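Local coordinates for protein antibiotic biosynthesis monooxygenase (Shewanella loihica, PDB 2RIL) that probably acts as a monooxygenase of the antibiotic biosynthesis monooxygenase family and assembles as a two-chain dimer, at residues A[6-11]-A[58-63]; A[12-17]-A[54-59]. All blocks are in the same frame, centred on the assembly; numbering follows the deposited sequence.

Contact 1: residues A[6-11]-A[58-63]; sequences VTLINP and NVAIWQ
Residues 6-11 of strand 6-12 run antiparallel to residues 58-62 of strand 56-62, with 159° between these two pieces. Val6 opens the pairing in a two-way exchange with Trp62: Val6 N donates to Trp62 O, and Trp62 N returns a nearly straight bond to Val6 O at 2.9 Å. Val6 CG2 sits in the crowded position between the backbone N and C and meets Trp62 CB at 3.9 Å. The Trp62 ring goes on to edge-to-face contacts with Phe68 and Tyr39. Thr7 faces the second subunit, on the same side of the sheet as Val59 and Ile61. Thr7 CG2, anti to the backbone N, presses on Val59 CG1 at 3.4 Å, tighter than usual for two carbons. Thr7 OG1 lies 3.6 Å from Ile61 CD1. Leu8 turns to the helix-covered side and packs on Phe68. Leu8 N reaches Ala60 O at 2.8 Å, and Leu8 O takes Ala60 N. Leu8 CB rests 4.2 Å from Ala60 CB. Ile9 CG1 comes within 4.3 Å of Val59 CG1, and Ile9 packs on Ile57 of the second subunit. Asn10 N bonds to Asn58 O in the carbonyl plane, while Asn58 N sits 37° above the plane of the Asn10 carbonyl. Asn10 OD1 accepts from Asn90 N. This is the central strand pair of the dimeric alpha/beta-barrel fold, with helices on one face and the partner subunit on the other.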
ATOM      1  N   VAL A   6       9.869  -6.633  -7.402  0.50  8.54           N
ATOM      2  CA  VAL A   6       8.488  -6.155  -7.466  0.50  8.44           C
ATOM      3  C   VAL A   6       7.926  -6.041  -6.063  0.50  7.51           C
ATOM      4  O   VAL A   6       8.437  -6.647  -5.110  0.50  6.87           O
ATOM      5  CB  VAL A   6       7.530  -7.070  -8.305  0.50  9.39           C
ATOM      6  CG1 VAL A   6       7.961  -7.106  -9.771  0.50  9.90           C
ATOM      7  CG2 VAL A   6       7.445  -8.491  -7.744  0.50  9.93           C
ATOM      8  N   THR A   7       6.852  -5.273  -5.945  1.00  6.75           N
ATOM      9  CA  THR A   7       6.170  -5.083  -4.685  1.00  6.93           C
ATOM     10  C   THR A   7       4.773  -5.627  -4.797  1.00  6.89           C
ATOM     11  O   THR A   7       4.031  -5.231  -5.693  1.00  8.12           O
ATOM     12  CB  THR A   7       6.101  -3.607  -4.322  1.00  7.32           C
ATOM     13  OG1 THR A   7       7.441  -3.097  -4.246  1.00  9.87           O
ATOM     14  CG2 THR A   7       5.385  -3.396  -2.981  1.00  8.19           C
ATOM     15  N   LEU A   8       4.385  -6.522  -3.886  1.00  6.47           N
ATOM     16  CA  LEU A   8       2.990  -6.922  -3.758  1.00  7.22           C
ATOM     17  C   LEU A   8       2.351  -5.913  -2.816  1.00  6.81           C
ATOM     18  O   LEU A   8       2.855  -5.719  -1.724  1.00  8.39           O
ATOM     19  CB  LEU A   8       2.916  -8.328  -3.147  1.00  8.69           C
ATOM     20  CG  LEU A   8       1.553  -8.794  -2.620  1.00 10.64           C
ATOM     21  CD1 LEU A   8       0.595  -9.058  -3.757  1.00 13.26           C
ATOM     22  CD2 LEU A   8       1.629  -9.959  -1.671  1.00 13.53           C
ATOM     23  N   ILE A   9       1.218  -5.315  -3.217  1.00  6.76           N
ATOM     24  CA  ILE A   9       0.402  -4.564  -2.276  1.00  5.86           C
ATOM     25  C   ILE A   9      -0.946  -5.268  -2.235  1.00  6.86           C
ATOM     26  O   ILE A   9      -1.563  -5.512  -3.285  1.00  8.12           O
ATOM     27  CB  ILE A   9       0.266  -3.082  -2.631  1.00  5.77           C
ATOM     28  CG1 ILE A   9       1.643  -2.424  -2.764  1.00  6.11           C
ATOM     29  CG2 ILE A   9      -0.556  -2.406  -1.561  1.00  6.94           C
ATOM     30  CD1 ILE A   9       1.624  -0.955  -3.247  1.00  7.43           C
ATOM     31  N   ASN A  10      -1.348  -5.648  -1.026  1.00  7.03           N
ATOM     32  CA  ASN A  10      -2.578  -6.389  -0.811  1.00  6.62           C
ATOM     33  C   ASN A  10      -3.413  -5.738   0.274  1.00  6.43           C
ATOM     34  O   ASN A  10      -3.146  -5.907   1.462  1.00  6.57           O
ATOM     35  CB  ASN A  10      -2.264  -7.841  -0.432  1.00  6.69           C
ATOM     36  CG  ASN A  10      -3.430  -8.753  -0.598  1.00  7.17           C
ATOM     37  OD1 ASN A  10      -4.515  -8.277  -0.937  1.00  9.28           O
ATOM     38  ND2 ASN A  10      -3.244 -10.067  -0.338  1.00  8.47           N
ATOM     39  N   PRO A  11      -4.389  -4.909  -0.133  1.00  6.58           N
ATOM     40  CA  PRO A  11      -5.290  -4.282   0.828  1.00  7.36           C
ATOM     41  C   PRO A  11      -6.401  -5.235   1.209  1.00  8.56           C
ATOM     42  O   PRO A  11      -7.002  -5.851   0.323  1.00  9.79           O
ATOM     43  CB  PRO A  11      -5.858  -3.087   0.052  1.00  7.05           C
ATOM     44  CG  PRO A  11      -5.868  -3.526  -1.346  1.00  8.96           C
ATOM     45  CD  PRO A  11      -4.719  -4.522  -1.507  1.00  8.69           C
ATOM     46  N   ASN A  58      -0.958  -5.289   3.318  1.00  5.98           N
ATOM     47  CA  ASN A  58       0.386  -5.847   3.285  1.00  5.47           C
ATOM     48  C   ASN A  58       1.162  -5.288   2.112  1.00  5.55           C
ATOM     49  O   ASN A  58       0.630  -5.123   1.001  1.00  6.88           O
ATOM     50  CB  ASN A  58       0.368  -7.365   3.198  1.00  6.09           C
ATOM     51  CG  ASN A  58       1.748  -7.957   3.390  1.00  6.32           C
ATOM     52  OD1 ASN A  58       2.506  -7.477   4.260  1.00  7.89           O
ATOM     53  ND2 ASN A  58       2.092  -8.985   2.615  1.00  8.32           N
ATOM     54  N   VAL A  59       2.454  -5.018   2.337  1.00  5.85           N
ATOM     55  CA  VAL A  59       3.371  -4.556   1.310  1.00  6.49           C
ATOM     56  C   VAL A  59       4.600  -5.453   1.375  1.00  6.87           C
ATOM     57  O   VAL A  59       5.347  -5.372   2.331  1.00  8.10           O
ATOM     58  CB  VAL A  59       3.745  -3.090   1.495  1.00  6.72           C
ATOM     59  CG1 VAL A  59       4.627  -2.621   0.279  1.00  7.83           C
ATOM     60  CG2 VAL A  59       2.522  -2.150   1.591  1.00  8.39           C
ATOM     61  N   ALA A  60       4.772  -6.318   0.373  1.00  7.93           N
ATOM     62  CA  ALA A  60       5.862  -7.314   0.360  1.00  7.75           C
ATOM     63  C   ALA A  60       6.751  -7.103  -0.843  1.00  7.27           C
ATOM     64  O   ALA A  60       6.278  -6.668  -1.890  1.00  8.55           O
ATOM     65  CB  ALA A  60       5.292  -8.710   0.288  1.00  8.28           C
ATOM     66  N   ILE A  61       8.021  -7.438  -0.699  0.50  7.46           N
ATOM     67  CA  ILE A  61       8.987  -7.296  -1.763  0.50  7.24           C
ATOM     68  C   ILE A  61       9.448  -8.690  -2.190  0.50  7.34           C
ATOM     69  O   ILE A  61       9.777  -9.550  -1.345  0.50  7.45           O
ATOM     70  CB  ILE A  61      10.212  -6.489  -1.347  0.50  7.96           C
ATOM     71  CG1 ILE A  61       9.791  -5.266  -0.538  0.50  8.47           C
ATOM     72  CG2 ILE A  61      11.025  -6.105  -2.611  0.50  8.82           C
ATOM     73  CD1 ILE A  61       9.204  -4.222  -1.373  0.50 10.30           C
ATOM     74  N   TRP A  62       9.429  -8.906  -3.496  1.00  6.90           N
ATOM     75  CA  TRP A  62       9.844 -10.155  -4.115  1.00  7.13           C
ATOM     76  C   TRP A  62      10.969  -9.873  -5.121  1.00  7.09           C
ATOM     77  O   TRP A  62      10.992  -8.829  -5.764  1.00  7.80           O
ATOM     78  CB  TRP A  62       8.659 -10.811  -4.830  1.00  8.71           C
ATOM     79  CG  TRP A  62       7.673 -11.388  -3.898  1.00  8.43           C
ATOM     80  CD1 TRP A  62       6.689 -10.729  -3.194  1.00  8.41           C
ATOM     81  CD2 TRP A  62       7.634 -12.742  -3.461  1.00  7.81           C
ATOM     82  NE1 TRP A  62       6.032 -11.587  -2.385  1.00  9.79           N
ATOM     83  CE2 TRP A  62       6.568 -12.847  -2.550  1.00  8.73           C
ATOM     84  CE3 TRP A  62       8.356 -13.896  -3.811  1.00  8.72           C
ATOM     85  CZ2 TRP A  62       6.221 -14.049  -1.974  1.00 10.05           C
ATOM     86  CZ3 TRP A  62       8.002 -15.071  -3.229  1.00  9.91           C
ATOM     87  CH2 TRP A  62       6.949 -15.141  -2.326  1.00  9.23           C
ATOM     88  N   GLN A  63      11.842 -10.848  -5.308  1.00  8.42           N
ATOM     89  CA  GLN A  63      12.957 -10.662  -6.226  1.00  9.37           C
ATOM     90  C   GLN A  63      12.546 -10.493  -7.694  1.00  9.12           C
ATOM     91  O   GLN A  63      13.238  -9.845  -8.480  1.00  9.72           O
ATOM     92  CB  GLN A  63      13.863 -11.874  -6.106  1.00 11.15           C
ATOM     93  CG  GLN A  63      15.161 -11.723  -6.881  1.00 12.58           C
ATOM     94  CD  GLN A  63      16.118 -10.743  -6.163  1.00 17.76           C
ATOM     95  OE1 GLN A  63      16.465 -10.955  -4.974  1.00 21.91           O
ATOM     96  NE2 GLN A  63      16.515  -9.657  -6.851  1.00 20.71           N
TER

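Contact 2: residues A[12-17]-A[54-59]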
ATOM      1  N   PHE A  12      -6.649  -5.356   2.513  1.00  8.62           N
ATOM      2  CA  PHE A  12      -7.676  -6.253   3.038  1.00  8.66           C
ATOM      3  C   PHE A  12      -8.882  -5.527   3.646  1.00  9.44           C
ATOM      4  O   PHE A  12      -8.725  -4.643   4.458  1.00  9.41           O
ATOM      5  CB  PHE A  12      -7.087  -7.112   4.153  1.00  7.74           C
ATOM      6  CG  PHE A  12      -6.036  -8.098   3.691  1.00  8.99           C
ATOM      7  CD1 PHE A  12      -6.386  -9.289   3.165  1.00 12.87           C
ATOM      8  CD2 PHE A  12      -4.688  -7.823   3.810  1.00  9.88           C
ATOM      9  CE1 PHE A  12      -5.441 -10.200   2.743  1.00 13.20           C
ATOM     10  CE2 PHE A  12      -3.755  -8.723   3.391  1.00 10.28           C
ATOM     11  CZ  PHE A  12      -4.136  -9.915   2.845  1.00 11.65           C
ATOM     12  N   LYS A  13     -10.082  -5.987   3.299  1.00 11.00           N
ATOM     13  CA  LYS A  13     -11.293  -5.578   3.997  1.00 12.20           C
ATOM     14  C   LYS A  13     -11.489  -6.559   5.133  1.00 11.34           C
ATOM     15  O   LYS A  13     -11.699  -7.742   4.897  1.00 13.73           O
ATOM     16  CB  LYS A  13     -12.491  -5.563   3.070  1.00 13.01           C
ATOM     17  CG  LYS A  13     -12.334  -4.532   1.978  1.00 14.51           C
ATOM     18  CD  LYS A  13     -13.602  -4.374   1.140  1.00 16.00           C
ATOM     19  CE  LYS A  13     -13.411  -3.358   0.078  1.00 18.90           C
ATOM     20  NZ  LYS A  13     -14.706  -3.019  -0.622  1.00 20.28           N
ATOM     21  N   VAL A  14     -11.360  -6.041   6.351  1.00 11.04           N
ATOM     22  CA  VAL A  14     -11.443  -6.829   7.585  1.00 13.00           C
ATOM     23  C   VAL A  14     -12.835  -6.676   8.196  1.00 15.23           C
ATOM     24  O   VAL A  14     -13.307  -5.557   8.394  1.00 15.37           O
ATOM     25  CB  VAL A  14     -10.383  -6.330   8.587  1.00 12.97           C
ATOM     26  CG1 VAL A  14     -10.474  -7.122   9.933  1.00 14.26           C
ATOM     27  CG2 VAL A  14      -8.989  -6.445   7.969  1.00 11.98           C
ATOM     28  N   PRO A  15     -13.529  -7.799   8.417  1.00 17.41           N
ATOM     29  CA  PRO A  15     -14.837  -7.733   9.091  1.00 18.05           C
ATOM     30  C   PRO A  15     -14.778  -7.074  10.443  1.00 17.52           C
ATOM     31  O   PRO A  15     -13.773  -7.209  11.181  1.00 18.12           O
ATOM     32  CB  PRO A  15     -15.218  -9.203   9.247  1.00 18.36           C
ATOM     33  CG  PRO A  15     -14.563  -9.860   8.133  1.00 18.72           C
ATOM     34  CD  PRO A  15     -13.213  -9.171   8.015  1.00 18.21           C
ATOM     35  N   ALA A  16     -15.861  -6.383  10.790  1.00 18.16           N
ATOM     36  CA  ALA A  16     -15.961  -5.721  12.063  1.00 17.85           C
ATOM     37  C   ALA A  16     -15.587  -6.683  13.195  1.00 17.28           C
ATOM     38  O   ALA A  16     -16.060  -7.842  13.264  1.00 17.44           O
ATOM     39  CB  ALA A  16     -17.389  -5.212  12.299  1.00 19.13           C
ATOM     40  N   ASP A  17     -14.743  -6.184  14.084  1.00 16.67           N
ATOM     41  CA  ASP A  17     -14.352  -6.871  15.270  1.00 16.64           C
ATOM     42  C   ASP A  17     -13.474  -8.102  15.048  1.00 17.23           C
ATOM     43  O   ASP A  17     -13.205  -8.807  16.033  1.00 20.43           O
ATOM     44  CB  ASP A  17     -15.600  -7.272  16.128  1.00 16.62           C
ATOM     45  CG  ASP A  17     -15.321  -7.179  17.620  1.00 19.05           C
ATOM     46  OD1 ASP A  17     -14.462  -6.377  18.005  1.00 21.45           O
ATOM     47  OD2 ASP A  17     -15.952  -7.918  18.412  1.00 20.15           O
ATOM     48  N   TYR A  54      -9.565  -0.262   4.469  1.00  9.49           N
ATOM     49  CA  TYR A  54      -8.638  -1.376   4.547  1.00  7.92           C
ATOM     50  C   TYR A  54      -7.920  -1.310   5.899  1.00  8.01           C
ATOM     51  O   TYR A  54      -6.950  -0.554   6.052  1.00  8.67           O
ATOM     52  CB  TYR A  54      -7.650  -1.269   3.375  1.00  9.16           C
ATOM     53  CG  TYR A  54      -8.323  -1.359   2.038  1.00  9.05           C
ATOM     54  CD1 TYR A  54      -9.000  -2.496   1.664  1.00  8.67           C
ATOM     55  CD2 TYR A  54      -8.268  -0.294   1.125  1.00  9.28           C
ATOM     56  CE1 TYR A  54      -9.607  -2.602   0.411  1.00  8.39           C
ATOM     57  CE2 TYR A  54      -8.845  -0.402  -0.114  1.00  9.02           C
ATOM     58  CZ  TYR A  54      -9.544  -1.538  -0.458  1.00  8.69           C
ATOM     59  OH  TYR A  54     -10.145  -1.619  -1.703  1.00 10.68           O
ATOM     60  N   GLN A  55      -8.383  -2.074   6.892  0.50  8.08           N
ATOM     61  CA  GLN A  55      -7.744  -2.022   8.202  0.50  8.64           C
ATOM     62  C   GLN A  55      -6.365  -2.701   8.183  0.50  8.05           C
ATOM     63  O   GLN A  55      -5.562  -2.437   9.068  0.50  8.34           O
ATOM     64  CB  GLN A  55      -8.598  -2.651   9.303  0.50  9.23           C
ATOM     65  CG  GLN A  55      -9.781  -1.838   9.793  0.50  9.64           C
ATOM     66  CD  GLN A  55     -10.361  -2.457  11.041  0.50 10.38           C
ATOM     67  OE1 GLN A  55      -9.751  -2.404  12.104  0.50 12.96           O
ATOM     68  NE2 GLN A  55     -11.547  -3.041  10.915  0.50 13.43           N
ATOM     69  N   LEU A  56      -6.117  -3.566   7.190  1.00  7.76           N
ATOM     70  CA  LEU A  56      -4.806  -4.172   6.943  1.00  7.52           C
ATOM     71  C   LEU A  56      -4.425  -3.989   5.502  1.00  7.68           C
ATOM     72  O   LEU A  56      -5.247  -4.174   4.625  1.00  7.43           O
ATOM     73  CB  LEU A  56      -4.766  -5.669   7.240  1.00  8.66           C
ATOM     74  CG  LEU A  56      -5.008  -6.057   8.697  1.00  8.10           C
ATOM     75  CD1 LEU A  56      -5.242  -7.594   8.783  1.00  9.81           C
ATOM     76  CD2 LEU A  56      -3.868  -5.602   9.608  1.00  8.19           C
ATOM     77  N   ILE A  57      -3.166  -3.608   5.263  1.00  6.58           N
ATOM     78  CA  ILE A  57      -2.588  -3.604   3.923  1.00  6.26           C
ATOM     79  C   ILE A  57      -1.202  -4.171   4.000  1.00  6.62           C
ATOM     80  O   ILE A  57      -0.362  -3.645   4.746  1.00  7.24           O
ATOM     81  CB  ILE A  57      -2.488  -2.188   3.267  1.00  6.40           C
ATOM     82  CG1 ILE A  57      -3.864  -1.510   3.208  1.00  5.69           C
ATOM     83  CG2 ILE A  57      -1.853  -2.301   1.886  1.00  6.50           C
ATOM     84  CD1 ILE A  57      -3.896  -0.162   2.492  1.00  7.66           C
ATOM     85  N   ASN A  58      -0.958  -5.289   3.318  1.00  5.98           N
ATOM     86  CA  ASN A  58       0.386  -5.847   3.285  1.00  5.47           C
ATOM     87  C   ASN A  58       1.162  -5.288   2.112  1.00  5.55           C
ATOM     88  O   ASN A  58       0.630  -5.123   1.001  1.00  6.88           O
ATOM     89  CB  ASN A  58       0.368  -7.365   3.198  1.00  6.09           C
ATOM     90  CG  ASN A  58       1.748  -7.957   3.390  1.00  6.32           C
ATOM     91  OD1 ASN A  58       2.506  -7.477   4.260  1.00  7.89           O
ATOM     92  ND2 ASN A  58       2.092  -8.985   2.615  1.00  8.32           N
ATOM     93  N   VAL A  59       2.454  -5.018   2.337  1.00  5.85           N
ATOM     94  CA  VAL A  59       3.371  -4.556   1.310  1.00  6.49           C
ATOM     95  C   VAL A  59       4.600  -5.453   1.375  1.00  6.87           C
ATOM     96  O   VAL A  59       5.347  -5.372   2.331  1.00  8.10           O
ATOM     97  CB  VAL A  59       3.745  -3.090   1.495  1.00  6.72           C
ATOM     98  CG1 VAL A  59       4.627  -2.621   0.279  1.00  7.83           C
ATOM     99  CG2 VAL A  59       2.522  -2.150   1.591  1.00  8.39           C
TER
HETATM  100  O   HOH W   1     -11.082  -3.170   6.685  1.00 11.21           O
HETATM  101  O   HOH W   2     -13.122  -3.080   8.631  1.00 34.18           O
HETATM  102  O   HOH W   3     -12.299  -4.759  12.505  1.00 30.52           O
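The backbones form one antiparallel hydrogen-bonded pair, Phe12 with Leu56, and then part: Phe12 N gives a 2.8 Å bond to Leu56 O, nearly along the C=O axis. This is the frayed end of two neighbouring strands in the antiparallel sheet of a ferredoxin-like alpha+beta fold, where strand 6-12 passes into the loop before helix 19-33. Phe12 lies across Leu56 obliquely, with Phe12 CD2 4.1 Å from Leu56 CB. Leu56 O and Asn58 CB both lie at the edge of the Phe12 ring. Val14 CG2 meets Leu56 CD1 at 4.0 Å, and Ala22 of helix 19-33 packs against both residues. The Tyr54 ring turns its edge to Phe12 O, with Tyr54 CD1 3.5 Å from that oxygen. The extended Lys13 chain crosses the same ring obliquely, Lys13 CG 3.7 Å from Tyr54 CE1. Tyr54 OH is hydrogen-bonded to Tyr54 OH of the second subunit, so the ring links this strand end to the dimer interface. Beyond the pair, water replaces direct bonding. One water accepts from both Val14 N and Gln55 N. The extended Gln55 side chain places NE2 to donate to two more: one donates on to Val14 O, and the other donates to Pro15 O, 3.2 Å from that water.

From the N terminus, the chain first lays down 6-11, then runs straight into 12-17. Helix 19-33 and strand 39-47 follow before it returns through 54-59 and on into 58-63. Contact 2 closes the shorter loop, and contact 1 encloses it, so strands 6-12 and 56-62 lie side by side although helix 19-33 and strand 39-47 come between them in the chain. The two share Asn58 and Val59 and continue one strand pairing, their centres about 15 Å apart. Between them Pro11 CB packs on Tyr54 CD1, and Ile9 CG2 on Ile57 CG2. Contact 1 joins the middle of the sheet; contact 2 ties its end to the loop leading into helix 19-33. Both reach the second subunit.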